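Local atomic coordinates of glutathione S-transferase (Vibrio parahaemolyticus, PDB entry 7MIQ), a protein that catalyses the conjugation of glutathione to electrophilic compounds, and so probably helps the bacterium detoxify reactive molecules. Residues S16-E21 with V163-Y168; L55-G60 with C70-E75; L106-Q111 with S136-F141; S152-I155 with Q159-V162; E194-S197 with A201-S204. All blocks are in the same frame, centred on the assembly; numbering follows the deposited sequence.

Interaction 1. Residues S16-E21 with V163-Y168; sequences SIFLKE and VDITGY
Ile-17 and Phe-18 of helix 10-22 pack against Ile-165 and Tyr-168 of helix 162-177, joining the thioredoxin-fold N-terminal domain of this glutathione transferase to its all-helical C-terminal domain. The two segments run roughly antiparallel, at 143°, with axes 10.5 Å apart, a spacing filled by branched and aromatic side chains. Ile-17 faces the partner helix. Its chi1 of -64° puts CG1 beside the backbone N and leaves CG2 anti to it; the CG2 methyl lies 4.0 Å from Ile-165 CG2, the isoleucines alongside, pointing contrary ways. The longer branch of Ile-17 goes another way: its CD1 meets CE2 of Tyr-168 at 4.1 Å, the two side chains roughly perpendicular. Tyr-168 is buried too, and its OH is hydrogen-bonded to Ser-205 OG. Phe-18, one step round the helix, receives the other end of Ile-165. The CD1 methyl of Ile-165 sits 3.9 Å from both CA and CD2 of Phe-18, wedged between backbone and ring, while the rest of that ring reaches Cys-70 and Asp-74 of helix 66-76. No hydrogen bond joins the two segments, whose mutual contacts are all between carbons; beside them Thr-166 OG1 is hydrogen-bonded to Arg-14 NH2 of helix 10-22. One turn on from Ile-17, Glu-21 brings CG to 4.6 Å from Ile-165 CD1, while its carboxylate leads away from the isoleucine and OE2 forms a salt bridge with Arg-199 NE.

Interaction 2. Residues L55-G60 with C70-E75; sequences LELDDG and CRYLDE
Leu-57 and Tyr-72 make the tight part of this contact, where both methyls of the leucine come down on one side of the far end of the phenol. Leu-57 CD2 is 3.5 Å from Tyr-72 CE1, and Leu-57 CD1 is equally close, 3.5 Å, to Tyr-72 OH. The ring reaches across because its CG stands anti to the backbone N (chi1 -172°), leading it off helix 66-76 toward the sheet. Leu-55, on strand 54-56, crosses the same ring nearer its root, with CD2 at 3.9 Å from Tyr-72 CD1. That methyl also meets CD2 of Leu-73 at 4.2 Å, deeper in the domain, where Leu-73 packs on Val-15 and Leu-19. The other side is loose: beyond Leu-57 the chain makes a type I turn to Gly-60, closed by Gly-60 N to Leu-57 O (2.9 Å), and its aspartates are exposed. The second subunit covers part of the pair, with its Leu-89 on Leu-57 and its Ala-92 on Tyr-72. A hairpin of strands 54-56 and 62-64 followed by a helix laid on the sheet is the C-terminal beta-beta-alpha unit of the thioredoxin fold.

Interaction 3. Residues L106-Q111 with S136-F141; sequences LYAAFQ and SRVLEF
In the helical bundle of the C-terminal domain, Ala-108 and Ala-109 of helix 88-114 pack on Arg-137 and Val-138 of helix 127-151. The segments run roughly antiparallel, at 148°, and their axes come within 8.7 Å. Small residues permit this: CA of Ala-108 and CA of Val-138 are only 6.1 Å apart, with no long side chain between them. Val-138 carries most of the apolar contact. Its CG2, beside the backbone N and anti to the carbonyl carbon, presses on the main chain of the other helix, 3.6 Å from Ala-109 N. The same methyl is 3.8 Å from Ala-108 CB and 4.1 Å from Ala-109 CB, so one branch of the valine touches both alanines and the backbone joining them. Arg-137 flanks this packing. Bent at its CG-CD bond (chi3 48°), the chain folds its guanidinium back over Ala-108, whose CB lies over one flat face, 3.5 Å from NH1. NH2 makes a weak hydrogen bond to Phe-103 O, one helical turn and a little more before Ala-108, which helps hold the guanidinium along helix 88-114. On the buried flank, Phe-173 and Phe-170 of helix 162-177 touch Ala-109 and Val-138 respectively. Such an up-and-down pair of long helices, with a third helix packed beside it, is typical of the all-alpha C-terminal domain of glutathione transferases.

Interaction 4. Residues S152-I155 with Q159-V162; sequences SEYI and QFSV
Tyr-154 and Phe-160 meet across the loop that leads into helix 162-177, the helix that opens with the Ser-X-X-Asp N-capping motif of glutathione transferases. Ring contacts dominate. Phe-160 turns an edge toward the face of Tyr-154 in an offset edge-to-face pair, with planes at 83° and centroids 6.0 Å apart. Phe-160 CB makes a CH-pi contact over that phenol, 4.0 Å from its centroid and 12° off the normal; because CG is anti to the backbone N, the phenyl then leads away toward Val-196 and Arg-199. Main chain also packs on the phenol: Phe-160 N lies over one face, toward the rim, 3.3 Å from Tyr-154 CD2, and the carbonyl carbon of Gln-159 is 3.4 Å from the same CD2. None of the hydrogen bonds joins the two segments; they run to the helix start or stay within 152-155. Asp-164 OD1 accepts Ile-155 N, while its OD2 accepts Ser-161 N and the Ser-161 hydroxyl caps Val-163 N, so that Ser-161 and Asp-164 together close the N-terminus of the helix. On the other side of the loop, Ser-152 OG donates to Tyr-154 O at 2.6 Å, with an angle of 148° at that oxygen.

Interaction 5. Residues E194-S197 with A201-S204; sequences EQVS and AFQS
Ser-197, whose carbonyl side faces Phe-202 and Gln-203, turns its hydroxyl the other way, where OG hydrogen-bonds to Phe-193 O one turn back in helix 187-196. The carbonyl O of Ser-197 stands 4.3 Å from CB of Phe-202, and the exposed side chain of Gln-203, bent at its CB-CG bond (chi2 -65°), curls round toward it. The firmer packing lies on the buried side. There Val-196 sets CG1 anti to the backbone N (chi1 171°) and directs it over one face of the Phe-202 ring. This CH-pi contact puts CG1 3.7 Å from the ring centroid, 25° off the normal and shifted toward the outer rim, so that Phe-202 CZ and CE2 are both 3.5 Å from that methyl. The carbonyl O of Val-196 approaches the root of the same ring, 3.7 Å from Phe-202 CG. In the fold, the chain leaves helix 187-196 of the C-terminal domain, turns back through a short 3-10 segment at 201-202, and tucks Phe-202 into the seam between the two domains. The ring touches Ile-17 and Glu-21 of helix 10-22 on the thioredoxin-fold side, and meets Tyr-168 of helix 162-177 edge to face. Val-196 also packs on Tyr-154 and Phe-160, its CG2 lying 4.1 Å from Tyr-154 CE1.

In the fold
Interactions 1 and 3 are buried; 2, 4 and 5 are partly so. Interaction 1 lies deepest, about 7 Å from the centre of the chain, and joins the two domains helix against helix. Interactions 4 and 5 extend the same seam outward: Phe-160 touches Glu-21 and Phe-202, and Phe-202 also meets Tyr-168, so loop aromatics continue where isoleucines leave off. Interaction 2 lies within the thioredoxin-fold domain at the subunit interface, linked to interaction 1 through Phe-18 and Leu-19. Interaction 3 lies across the chain's centre from interaction 2 and uses alanines, a valine and an arginine where interaction 2 uses leucines and a tyrosine, with its helix axes closer than those of interaction 1.

Interaction 1. Residues S16-E21 with V163-Y168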
# COMPACT_ATOMS: atom_id res chain seq x y z
N SER A 16 -12.98 10.35 -6.39
CA SER A 16 -13.90 11.02 -7.32
C SER A 16 -13.66 10.58 -8.76
O SER A 16 -14.61 10.33 -9.50
CB SER A 16 -13.76 12.54 -7.20
OG SER A 16 -14.26 13.02 -5.97
N ILE A 17 -12.39 10.50 -9.17
CA ILE A 17 -12.08 10.07 -10.53
C ILE A 17 -12.50 8.63 -10.75
O ILE A 17 -13.08 8.28 -11.79
CB ILE A 17 -10.58 10.28 -10.82
CG1 ILE A 17 -10.23 11.77 -10.76
CG2 ILE A 17 -10.20 9.67 -12.16
CD1 ILE A 17 -8.72 12.02 -10.74
N PHE A 18 -12.22 7.76 -9.77
CA PHE A 18 -12.61 6.36 -9.87
C PHE A 18 -14.12 6.22 -10.00
O PHE A 18 -14.62 5.45 -10.84
CB PHE A 18 -12.11 5.61 -8.63
CG PHE A 18 -12.20 4.11 -8.73
CD1 PHE A 18 -13.39 3.45 -8.48
CD2 PHE A 18 -11.08 3.37 -9.04
CE1 PHE A 18 -13.47 2.07 -8.56
CE2 PHE A 18 -11.14 1.98 -9.12
CZ PHE A 18 -12.34 1.34 -8.88
N LEU A 19 -14.88 6.96 -9.20
CA LEU A 19 -16.33 6.89 -9.26
C LEU A 19 -16.84 7.33 -10.63
O LEU A 19 -17.76 6.72 -11.18
CB LEU A 19 -16.94 7.74 -8.15
CG LEU A 19 -18.37 7.45 -7.72
CD1 LEU A 19 -18.54 5.98 -7.39
CD2 LEU A 19 -18.72 8.31 -6.52
N LYS A 20 -16.24 8.39 -11.20
CA LYS A 20 -16.64 8.82 -12.53
C LYS A 20 -16.31 7.76 -13.58
O LYS A 20 -17.11 7.53 -14.50
CB LYS A 20 -15.97 10.15 -12.89
CG LYS A 20 -16.68 11.37 -12.34
CD LYS A 20 -15.95 12.65 -12.75
CE LYS A 20 -16.66 13.89 -12.24
NZ LYS A 20 -15.89 15.13 -12.51
N GLU A 21 -15.15 7.11 -13.47
CA GLU A 21 -14.76 6.10 -14.45
C GLU A 21 -15.79 4.97 -14.50
O GLU A 21 -16.20 4.54 -15.58
CB GLU A 21 -13.37 5.54 -14.13
CG GLU A 21 -12.20 6.43 -14.54
CD GLU A 21 -12.00 6.49 -16.05
OE1 GLU A 21 -12.55 5.64 -16.77
OE2 GLU A 21 -11.28 7.40 -16.51
N VAL A 163 -4.17 2.08 -11.19
CA VAL A 163 -2.80 2.56 -11.04
C VAL A 163 -2.58 3.84 -11.84
O VAL A 163 -1.80 4.71 -11.44
CB VAL A 163 -1.79 1.47 -11.45
CG1 VAL A 163 -0.36 1.94 -11.20
CG2 VAL A 163 -2.06 0.18 -10.68
N ASP A 164 -3.28 3.98 -12.97
CA ASP A 164 -3.13 5.18 -13.78
C ASP A 164 -3.80 6.38 -13.13
O ASP A 164 -3.36 7.52 -13.34
CB ASP A 164 -3.68 4.92 -15.18
CG ASP A 164 -2.95 3.78 -15.88
OD1 ASP A 164 -1.81 4.00 -16.33
OD2 ASP A 164 -3.51 2.67 -15.95
N ILE A 165 -4.86 6.16 -12.35
CA ILE A 165 -5.42 7.26 -11.56
C ILE A 165 -4.39 7.73 -10.54
O ILE A 165 -4.12 8.93 -10.39
CB ILE A 165 -6.72 6.81 -10.87
CG1 ILE A 165 -7.74 6.34 -11.90
CG2 ILE A 165 -7.29 7.95 -10.02
CD1 ILE A 165 -9.02 5.81 -11.29
N THR A 166 -3.78 6.77 -9.83
CA THR A 166 -2.78 7.10 -8.82
C THR A 166 -1.54 7.73 -9.44
O THR A 166 -0.97 8.67 -8.89
CB THR A 166 -2.43 5.84 -8.03
OG1 THR A 166 -3.60 5.36 -7.36
CG2 THR A 166 -1.33 6.11 -7.02
N GLY A 167 -1.11 7.22 -10.60
CA GLY A 167 0.03 7.82 -11.27
C GLY A 167 -0.24 9.26 -11.70
O GLY A 167 0.63 10.12 -11.60
N TYR A 168 -1.46 9.52 -12.18
CA TYR A 168 -1.85 10.87 -12.57
C TYR A 168 -1.75 11.84 -11.39
O TYR A 168 -1.19 12.93 -11.52
CB TYR A 168 -3.26 10.84 -13.15
CG TYR A 168 -3.97 12.17 -13.33
CD1 TYR A 168 -3.84 12.90 -14.51
CD2 TYR A 168 -4.82 12.66 -12.35
CE1 TYR A 168 -4.52 14.11 -14.68
CE2 TYR A 168 -5.50 13.85 -12.51
CZ TYR A 168 -5.34 14.57 -13.68
OH TYR A 168 -6.03 15.76 -13.82

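Interaction 2. Residues L55-G60 with C70-E75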
# COMPACT_ATOMS: atom_id res chain seq x y z
N LEU A 55 -16.07 6.68 3.40
CA LEU A 55 -17.29 6.15 2.82
C LEU A 55 -18.17 5.57 3.91
O LEU A 55 -17.69 4.79 4.75
CB LEU A 55 -16.99 5.08 1.77
CG LEU A 55 -18.22 4.49 1.09
CD1 LEU A 55 -18.86 5.52 0.17
CD2 LEU A 55 -17.85 3.23 0.32
N GLU A 56 -19.45 5.95 3.92
CA GLU A 56 -20.40 5.46 4.91
C GLU A 56 -21.49 4.68 4.19
O GLU A 56 -22.19 5.23 3.33
CB GLU A 56 -21.00 6.62 5.71
CG GLU A 56 -21.84 6.18 6.90
CD GLU A 56 -22.43 7.35 7.67
OE1 GLU A 56 -23.01 8.25 7.03
OE2 GLU A 56 -22.30 7.38 8.91
N LEU A 57 -21.62 3.40 4.52
CA LEU A 57 -22.61 2.53 3.89
C LEU A 57 -24.00 2.79 4.47
O LEU A 57 -24.16 3.44 5.50
CB LEU A 57 -22.22 1.06 4.07
CG LEU A 57 -20.80 0.69 3.66
CD1 LEU A 57 -20.59 -0.82 3.75
CD2 LEU A 57 -20.50 1.20 2.26
N ASP A 58 -25.01 2.24 3.79
CA ASP A 58 -26.39 2.41 4.25
C ASP A 58 -26.58 1.94 5.68
O ASP A 58 -27.35 2.55 6.43
CB ASP A 58 -27.35 1.67 3.32
CG ASP A 58 -27.51 2.35 1.98
OD1 ASP A 58 -27.33 3.58 1.91
OD2 ASP A 58 -27.83 1.65 0.99
N ASP A 59 -25.88 0.89 6.10
CA ASP A 59 -26.04 0.36 7.45
C ASP A 59 -25.14 1.04 8.47
O ASP A 59 -25.09 0.60 9.62
CB ASP A 59 -25.82 -1.16 7.46
CG ASP A 59 -24.37 -1.56 7.18
OD1 ASP A 59 -23.51 -0.68 6.95
OD2 ASP A 59 -24.09 -2.77 7.19
N GLY A 60 -24.43 2.10 8.08
CA GLY A 60 -23.59 2.84 9.00
C GLY A 60 -22.14 2.42 9.05
O GLY A 60 -21.34 3.09 9.71
N CYS A 70 -12.34 2.71 -3.11
CA CYS A 70 -12.48 2.37 -4.52
C CYS A 70 -12.77 0.89 -4.71
O CYS A 70 -13.56 0.51 -5.59
CB CYS A 70 -11.22 2.76 -5.30
SG CYS A 70 -10.95 4.55 -5.43
N ARG A 71 -12.13 0.02 -3.92
CA ARG A 71 -12.38 -1.41 -4.05
C ARG A 71 -13.84 -1.74 -3.74
O ARG A 71 -14.46 -2.55 -4.44
CB ARG A 71 -11.44 -2.21 -3.15
CG ARG A 71 -11.58 -3.72 -3.34
CD ARG A 71 -10.57 -4.54 -2.53
NE ARG A 71 -9.19 -4.21 -2.88
CZ ARG A 71 -8.57 -4.60 -3.98
NH1 ARG A 71 -9.19 -5.32 -4.91
NH2 ARG A 71 -7.30 -4.26 -4.17
N TYR A 72 -14.41 -1.12 -2.70
CA TYR A 72 -15.82 -1.35 -2.40
C TYR A 72 -16.71 -0.81 -3.51
O TYR A 72 -17.65 -1.49 -3.96
CB TYR A 72 -16.19 -0.70 -1.06
CG TYR A 72 -17.59 -1.07 -0.61
CD1 TYR A 72 -18.70 -0.34 -1.04
CD2 TYR A 72 -17.81 -2.16 0.22
CE1 TYR A 72 -19.98 -0.68 -0.64
CE2 TYR A 72 -19.09 -2.51 0.63
CZ TYR A 72 -20.17 -1.77 0.19
OH TYR A 72 -21.44 -2.12 0.59
N LEU A 73 -16.44 0.41 -3.97
CA LEU A 73 -17.26 1.02 -5.02
C LEU A 73 -17.19 0.24 -6.32
O LEU A 73 -18.16 0.21 -7.08
CB LEU A 73 -16.83 2.46 -5.26
CG LEU A 73 -17.03 3.44 -4.10
CD1 LEU A 73 -16.34 4.77 -4.40
CD2 LEU A 73 -18.51 3.64 -3.82
N ASP A 74 -16.04 -0.38 -6.61
CA ASP A 74 -15.91 -1.20 -7.81
C ASP A 74 -16.93 -2.33 -7.82
O ASP A 74 -17.52 -2.65 -8.86
CB ASP A 74 -14.49 -1.75 -7.93
CG ASP A 74 -14.21 -2.39 -9.28
OD1 ASP A 74 -14.63 -1.83 -10.31
OD2 ASP A 74 -13.55 -3.45 -9.31
N GLU A 75 -17.17 -2.94 -6.66
CA GLU A 75 -18.18 -3.99 -6.57
C GLU A 75 -19.58 -3.43 -6.40
O GLU A 75 -20.55 -4.11 -6.74
CB GLU A 75 -17.85 -4.94 -5.41
CG GLU A 75 -16.52 -5.65 -5.58
CD GLU A 75 -16.29 -6.70 -4.51
OE1 GLU A 75 -17.21 -7.50 -4.25
OE2 GLU A 75 -15.19 -6.71 -3.92

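Interaction 3. Residues L106-Q111 with S136-F141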
# COMPACT_ATOMS: atom_id res chain seq x y z
N LEU A 106 4.13 8.44 -5.09
CA LEU A 106 3.12 9.29 -4.47
C LEU A 106 3.50 9.66 -3.04
O LEU A 106 3.49 10.84 -2.67
CB LEU A 106 1.75 8.61 -4.50
CG LEU A 106 0.60 9.45 -3.96
CD1 LEU A 106 0.47 10.75 -4.73
CD2 LEU A 106 -0.70 8.66 -4.01
N TYR A 107 3.81 8.66 -2.22
CA TYR A 107 4.13 8.92 -0.82
C TYR A 107 5.33 9.85 -0.69
O TYR A 107 5.33 10.77 0.13
CB TYR A 107 4.40 7.60 -0.08
CG TYR A 107 3.21 6.68 0.08
CD1 TYR A 107 1.91 7.15 -0.06
CD2 TYR A 107 3.40 5.34 0.40
CE1 TYR A 107 0.82 6.30 0.10
CE2 TYR A 107 2.32 4.49 0.56
CZ TYR A 107 1.04 4.97 0.41
OH TYR A 107 -0.03 4.11 0.58
N ALA A 108 6.37 9.63 -1.51
CA ALA A 108 7.53 10.52 -1.49
C ALA A 108 7.17 11.93 -1.94
O ALA A 108 7.73 12.90 -1.44
CB ALA A 108 8.64 9.94 -2.36
N ALA A 109 6.23 12.05 -2.89
CA ALA A 109 5.81 13.38 -3.34
C ALA A 109 5.03 14.11 -2.25
O ALA A 109 5.22 15.31 -2.05
CB ALA A 109 4.98 13.26 -4.61
N PHE A 110 4.15 13.39 -1.55
CA PHE A 110 3.46 13.96 -0.40
C PHE A 110 4.46 14.51 0.62
O PHE A 110 4.34 15.66 1.06
CB PHE A 110 2.58 12.90 0.27
CG PHE A 110 1.14 12.90 -0.19
CD1 PHE A 110 0.27 13.89 0.23
CD2 PHE A 110 0.66 11.90 -1.02
CE1 PHE A 110 -1.06 13.89 -0.17
CE2 PHE A 110 -0.66 11.90 -1.43
CZ PHE A 110 -1.52 12.89 -1.01
N GLN A 111 5.44 13.70 1.00
CA GLN A 111 6.39 14.10 2.03
C GLN A 111 7.21 15.31 1.60
O GLN A 111 7.47 16.21 2.41
CB GLN A 111 7.31 12.93 2.39
CG GLN A 111 6.60 11.79 3.11
CD GLN A 111 6.02 12.22 4.45
OE1 GLN A 111 6.59 13.07 5.14
NE2 GLN A 111 4.88 11.65 4.81
N SER A 136 14.25 14.00 -3.80
CA SER A 136 15.24 13.23 -4.54
C SER A 136 14.73 11.83 -4.87
O SER A 136 15.08 11.27 -5.91
CB SER A 136 16.55 13.15 -3.76
OG SER A 136 17.04 14.45 -3.47
N ARG A 137 13.92 11.25 -3.98
CA ARG A 137 13.35 9.94 -4.27
C ARG A 137 12.34 10.01 -5.41
O ARG A 137 12.27 9.10 -6.24
CB ARG A 137 12.72 9.35 -3.01
CG ARG A 137 13.75 8.92 -1.97
CD ARG A 137 13.13 8.26 -0.75
NE ARG A 137 12.16 7.23 -1.12
CZ ARG A 137 10.89 7.23 -0.74
NH1 ARG A 137 10.40 8.17 0.06
NH2 ARG A 137 10.08 6.27 -1.17
N VAL A 138 11.57 11.10 -5.48
CA VAL A 138 10.68 11.31 -6.62
C VAL A 138 11.48 11.36 -7.91
O VAL A 138 11.14 10.70 -8.90
CB VAL A 138 9.85 12.59 -6.43
CG1 VAL A 138 9.06 12.90 -7.69
CG2 VAL A 138 8.91 12.45 -5.24
N LEU A 139 12.56 12.14 -7.92
CA LEU A 139 13.37 12.27 -9.13
C LEU A 139 14.01 10.95 -9.54
O LEU A 139 14.17 10.69 -10.74
CB LEU A 139 14.45 13.34 -8.92
CG LEU A 139 13.97 14.77 -8.66
CD1 LEU A 139 15.13 15.66 -8.24
CD2 LEU A 139 13.29 15.33 -9.89
N GLU A 140 14.37 10.11 -8.57
CA GLU A 140 14.98 8.83 -8.91
C GLU A 140 13.96 7.83 -9.45
O GLU A 140 14.33 6.94 -10.23
CB GLU A 140 15.69 8.25 -7.68
CG GLU A 140 16.93 9.02 -7.27
CD GLU A 140 17.49 8.56 -5.94
OE1 GLU A 140 16.85 7.71 -5.28
OE2 GLU A 140 18.58 9.04 -5.55
N PHE A 141 12.69 7.96 -9.06
CA PHE A 141 11.69 7.03 -9.56
C PHE A 141 11.21 7.39 -10.96
O PHE A 141 10.78 6.50 -11.71
CB PHE A 141 10.50 6.96 -8.60
CG PHE A 141 9.36 6.12 -9.10
CD1 PHE A 141 9.54 4.77 -9.37
CD2 PHE A 141 8.10 6.68 -9.29
CE1 PHE A 141 8.49 4.00 -9.84
CE2 PHE A 141 7.05 5.91 -9.75
CZ PHE A 141 7.24 4.56 -10.03

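Interaction 4. Residues S152-I155 with Q159-V162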
# COMPACT_ATOMS: atom_id res chain seq x y z
N SER A 152 4.80 -0.06 -22.15
CA SER A 152 3.41 -0.36 -21.83
C SER A 152 2.58 0.90 -22.05
O SER A 152 3.04 2.00 -21.73
CB SER A 152 3.28 -0.86 -20.38
OG SER A 152 1.95 -1.24 -20.07
N GLU A 153 1.38 0.74 -22.59
CA GLU A 153 0.54 1.91 -22.83
C GLU A 153 0.08 2.54 -21.52
O GLU A 153 -0.03 3.76 -21.41
CB GLU A 153 -0.66 1.54 -23.70
CG GLU A 153 -1.44 2.78 -24.14
CD GLU A 153 -2.54 2.47 -25.14
OE1 GLU A 153 -2.71 1.29 -25.51
OE2 GLU A 153 -3.23 3.43 -25.56
N TYR A 154 -0.19 1.72 -20.51
CA TYR A 154 -0.54 2.19 -19.18
C TYR A 154 0.44 1.62 -18.17
O TYR A 154 1.30 0.80 -18.51
CB TYR A 154 -2.00 1.83 -18.86
CG TYR A 154 -2.97 2.51 -19.81
CD1 TYR A 154 -3.35 3.83 -19.62
CD2 TYR A 154 -3.48 1.84 -20.92
CE1 TYR A 154 -4.22 4.46 -20.49
CE2 TYR A 154 -4.35 2.46 -21.80
CZ TYR A 154 -4.72 3.78 -21.57
OH TYR A 154 -5.59 4.41 -22.43
N ILE A 155 0.34 2.06 -16.92
CA ILE A 155 1.40 1.76 -15.96
C ILE A 155 1.42 0.27 -15.61
O ILE A 155 2.45 -0.39 -15.73
CB ILE A 155 1.26 2.63 -14.70
CG1 ILE A 155 1.44 4.11 -15.06
CG2 ILE A 155 2.30 2.22 -13.67
CD1 ILE A 155 1.28 5.05 -13.88
N GLN A 159 -3.95 -2.01 -20.26
CA GLN A 159 -5.26 -1.39 -20.11
C GLN A 159 -5.22 -0.36 -18.99
O GLN A 159 -4.47 -0.51 -18.02
CB GLN A 159 -6.35 -2.44 -19.82
CG GLN A 159 -6.78 -3.25 -21.03
CD GLN A 159 -5.74 -4.26 -21.47
OE1 GLN A 159 -5.30 -5.10 -20.68
NE2 GLN A 159 -5.34 -4.18 -22.73
N PHE A 160 -6.02 0.69 -19.15
CA PHE A 160 -6.20 1.68 -18.10
C PHE A 160 -6.69 0.99 -16.83
O PHE A 160 -7.60 0.16 -16.87
CB PHE A 160 -7.20 2.75 -18.55
CG PHE A 160 -7.51 3.78 -17.50
CD1 PHE A 160 -6.68 4.88 -17.32
CD2 PHE A 160 -8.65 3.67 -16.72
CE1 PHE A 160 -6.97 5.83 -16.36
CE2 PHE A 160 -8.95 4.62 -15.75
CZ PHE A 160 -8.11 5.70 -15.58
N SER A 161 -6.08 1.33 -15.69
CA SER A 161 -6.43 0.73 -14.42
C SER A 161 -6.34 1.78 -13.32
O SER A 161 -5.97 2.93 -13.56
CB SER A 161 -5.52 -0.46 -14.10
OG SER A 161 -4.24 -0.00 -13.67
N VAL A 162 -6.67 1.37 -12.09
CA VAL A 162 -6.60 2.27 -10.95
C VAL A 162 -5.19 2.82 -10.75
O VAL A 162 -5.01 3.91 -10.21
CB VAL A 162 -7.11 1.54 -9.68
CG1 VAL A 162 -6.17 0.40 -9.31
CG2 VAL A 162 -7.28 2.52 -8.52

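Interaction 5. Residues E194-S197 with A201-S204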
# COMPACT_ATOMS: atom_id res chain seq x y z
N GLU A 194 -0.65 12.92 -21.25
CA GLU A 194 -1.52 13.55 -22.23
C GLU A 194 -2.73 12.67 -22.52
O GLU A 194 -3.86 13.16 -22.64
CB GLU A 194 -0.74 13.84 -23.52
CG GLU A 194 -1.58 14.39 -24.67
CD GLU A 194 -1.61 15.91 -24.70
OE1 GLU A 194 -0.94 16.55 -23.86
OE2 GLU A 194 -2.31 16.47 -25.58
N GLN A 195 -2.51 11.35 -22.59
CA GLN A 195 -3.57 10.40 -22.88
C GLN A 195 -4.56 10.31 -21.72
O GLN A 195 -5.77 10.45 -21.91
CB GLN A 195 -2.94 9.04 -23.17
CG GLN A 195 -3.82 8.00 -23.79
CD GLN A 195 -3.00 6.81 -24.28
OE1 GLN A 195 -1.80 6.94 -24.55
NE2 GLN A 195 -3.64 5.66 -24.40
N VAL A 196 -4.05 10.10 -20.51
CA VAL A 196 -4.92 9.91 -19.35
C VAL A 196 -5.65 11.20 -19.00
O VAL A 196 -6.85 11.19 -18.71
CB VAL A 196 -4.09 9.39 -18.16
CG1 VAL A 196 -4.92 9.39 -16.89
CG2 VAL A 196 -3.58 7.98 -18.45
N SER A 197 -4.95 12.34 -19.04
CA SER A 197 -5.58 13.61 -18.68
C SER A 197 -6.68 14.03 -19.65
O SER A 197 -7.42 14.97 -19.35
CB SER A 197 -4.54 14.72 -18.57
OG SER A 197 -4.07 15.10 -19.86
N ALA A 201 -13.37 11.24 -17.26
CA ALA A 201 -13.43 11.19 -15.81
C ALA A 201 -12.41 12.11 -15.15
O ALA A 201 -12.56 12.44 -13.97
CB ALA A 201 -13.23 9.76 -15.32
N PHE A 202 -11.37 12.51 -15.87
CA PHE A 202 -10.34 13.38 -15.31
C PHE A 202 -10.63 14.86 -15.55
O PHE A 202 -9.93 15.71 -14.98
CB PHE A 202 -8.98 13.01 -15.89
CG PHE A 202 -8.47 11.67 -15.45
CD1 PHE A 202 -9.07 10.50 -15.89
CD2 PHE A 202 -7.39 11.58 -14.59
CE1 PHE A 202 -8.61 9.26 -15.47
CE2 PHE A 202 -6.92 10.35 -14.17
CZ PHE A 202 -7.53 9.18 -14.61
N GLN A 203 -11.63 15.18 -16.36
CA GLN A 203 -11.99 16.58 -16.56
C GLN A 203 -12.56 17.16 -15.28
O GLN A 203 -13.27 16.48 -14.53
CB GLN A 203 -13.00 16.70 -17.71
CG GLN A 203 -12.62 15.90 -18.95
CD GLN A 203 -11.35 16.40 -19.61
OE1 GLN A 203 -10.29 15.77 -19.55
NE2 GLN A 203 -11.45 17.55 -20.27
N SER A 204 -12.21 18.42 -15.01
CA SER A 204 -12.59 19.10 -13.77
C SER A 204 -12.06 18.38 -12.53
O SER A 204 -12.64 18.48 -11.44
CB SER A 204 -14.11 19.29 -13.66
OG SER A 204 -14.58 20.19 -14.65